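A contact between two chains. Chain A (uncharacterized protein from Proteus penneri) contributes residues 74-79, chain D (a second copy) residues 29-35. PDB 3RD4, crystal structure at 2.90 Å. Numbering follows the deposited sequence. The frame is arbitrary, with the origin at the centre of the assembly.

Chain A 74-79: MQGSRF
Chain D, residues 29-35: VTGPEIT

The chain A stretch is a tight hairpin. Strand residues M74(A) and Q75(A) lead into a type II' turn from Q75(A) to R78(A), and R78(A) and F79(A) begin the returning strand. Two backbone hydrogen bonds close it: Q75(A) N to R78(A) O, 2.7 Å, and R78(A) N to Q75(A) O, 3.3 Å. G76(A), at phi/psi 78/-104, takes the positive phi that glycine accepts readily; S77(A) follows at -112/5. Chain D crosses as an irregular loop, T30(D) at -87/76, G31(D) at 154/134, P32(D) at -115/45 and E33(D) at 72/97, before strand residues I34(D) and T35(D). The nearest CA atoms across the stretches are those of R78(A) and G31(D), which lie 4.5 Å apart.

No hydrogen bond links the stretches among the modelled atoms, though T30(D) lacks its hydroxyl in the model; the contacts that can be seen are close packing, and the two stretches bury 286 Å² between them. Q75(A) O and T30(D) O approach to 3.3 Å, but both are acceptors.

S77(A), chi1 p (42°), points toward chain D. Its small side chain fits closely: OG is 3.0 Å from G31(D) CA, and CB is 3.2 Å from I34(D) CD1. A CB on G31(D) would fall about 2.4 Å from S77(A) OG, a clash that glycine avoids. I34(D), chi1 m and chi2 p, supplies the methyl, while P32(D) sets its ring CD 3.4 Å from S77(A) O.

The longer side chains pack around T30(D), modelled only to CB. Q75(A), chi1 t, brings CG 3.4 Å from T30(D) CB. R78(A), with chi1 to chi3 t, t, p and chi4 76°, lays its chain along the loop: CB lies 3.6 Å from G31(D) N, CD 3.9 Å from V29(D) O, and NE 3.5 Å from T30(D) CA, which sits at the guanidinium edge.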

# COMPACT_ATOMS: atom_id res chain seq x y z
N MET A 74 10.92 -16.49 -13.70
CA MET A 74 12.15 -15.71 -13.64
C MET A 74 13.39 -16.58 -13.85
O MET A 74 13.41 -17.76 -13.51
CB MET A 74 12.29 -15.01 -12.29
CG MET A 74 11.32 -13.87 -12.04
SD MET A 74 11.73 -13.06 -10.47
CE MET A 74 12.99 -12.00 -10.99
N GLN A 75 14.42 -15.99 -14.46
CA GLN A 75 15.70 -16.67 -14.65
C GLN A 75 16.58 -15.94 -13.67
O GLN A 75 17.33 -15.03 -14.03
CB GLN A 75 16.24 -16.47 -16.06
CG GLN A 75 17.67 -16.98 -16.21
CD GLN A 75 17.87 -17.75 -17.49
OE1 GLN A 75 18.80 -18.55 -17.60
NE2 GLN A 75 17.01 -17.51 -18.47
N GLY A 76 16.48 -16.33 -12.41
CA GLY A 76 17.25 -15.66 -11.39
C GLY A 76 16.55 -14.34 -11.07
O GLY A 76 15.51 -14.32 -10.41
N SER A 77 17.10 -13.25 -11.57
CA SER A 77 16.56 -11.93 -11.32
C SER A 77 15.97 -11.29 -12.57
O SER A 77 15.54 -10.12 -12.56
CB SER A 77 17.69 -11.08 -10.78
OG SER A 77 18.86 -11.38 -11.55
N ARG A 78 15.94 -12.08 -13.64
CA ARG A 78 15.43 -11.65 -14.94
C ARG A 78 14.04 -12.21 -15.23
O ARG A 78 13.79 -13.40 -15.06
CB ARG A 78 16.38 -12.08 -16.05
CG ARG A 78 16.06 -11.50 -17.41
CD ARG A 78 17.12 -11.89 -18.43
NE ARG A 78 17.15 -13.33 -18.63
CZ ARG A 78 16.25 -14.01 -19.33
NH1 ARG A 78 15.24 -13.37 -19.91
NH2 ARG A 78 16.33 -15.33 -19.42
N PHE A 79 13.16 -11.33 -15.70
CA PHE A 79 11.78 -11.68 -16.05
C PHE A 79 11.75 -12.53 -17.33
O PHE A 79 12.29 -12.12 -18.37
CB PHE A 79 10.97 -10.39 -16.26
CG PHE A 79 9.62 -10.61 -16.88
CD1 PHE A 79 8.54 -11.01 -16.10
CD2 PHE A 79 9.44 -10.47 -18.26
CE1 PHE A 79 7.31 -11.29 -16.69
CE2 PHE A 79 8.21 -10.74 -18.86
CZ PHE A 79 7.14 -11.15 -18.07
N VAL D 29 23.31 -10.18 -19.16
CA VAL D 29 23.34 -11.49 -18.51
C VAL D 29 21.90 -11.88 -18.15
O VAL D 29 20.98 -11.11 -18.39
CB VAL D 29 24.21 -11.42 -17.23
N THR D 30 21.71 -13.08 -17.60
CA THR D 30 20.37 -13.50 -17.17
C THR D 30 20.20 -12.99 -15.72
O THR D 30 20.29 -13.74 -14.75
CB THR D 30 20.24 -15.01 -17.24
N GLY D 31 19.96 -11.68 -15.62
CA GLY D 31 19.80 -10.96 -14.36
C GLY D 31 20.22 -9.54 -14.72
O GLY D 31 21.24 -9.37 -15.39
N PRO D 32 19.48 -8.49 -14.32
CA PRO D 32 20.00 -7.19 -14.75
C PRO D 32 20.45 -6.27 -13.64
O PRO D 32 20.11 -5.09 -13.69
CB PRO D 32 18.80 -6.59 -15.46
CG PRO D 32 17.71 -6.94 -14.49
CD PRO D 32 18.02 -8.41 -14.12
N GLU D 33 21.19 -6.77 -12.66
CA GLU D 33 21.66 -5.92 -11.54
C GLU D 33 20.48 -5.57 -10.63
O GLU D 33 19.73 -4.62 -10.86
CB GLU D 33 22.30 -4.64 -12.08
CG GLU D 33 22.90 -3.76 -10.99
CD GLU D 33 22.96 -2.29 -11.41
OE1 GLU D 33 23.54 -2.00 -12.49
OE2 GLU D 33 22.44 -1.44 -10.65
N ILE D 34 20.36 -6.33 -9.55
CA ILE D 34 19.26 -6.15 -8.63
C ILE D 34 19.72 -5.84 -7.21
O ILE D 34 20.85 -6.15 -6.82
CB ILE D 34 18.40 -7.43 -8.62
CG1 ILE D 34 17.91 -7.73 -10.03
CG2 ILE D 34 17.26 -7.29 -7.64
CD1 ILE D 34 18.99 -8.20 -10.96
N THR D 35 18.82 -5.23 -6.45
CA THR D 35 19.08 -4.90 -5.06
C THR D 35 17.95 -5.48 -4.22
O THR D 35 16.77 -5.19 -4.45
CB THR D 35 19.11 -3.40 -4.83
OG1 THR D 35 19.98 -2.79 -5.79
CG2 THR D 35 19.63 -3.09 -3.46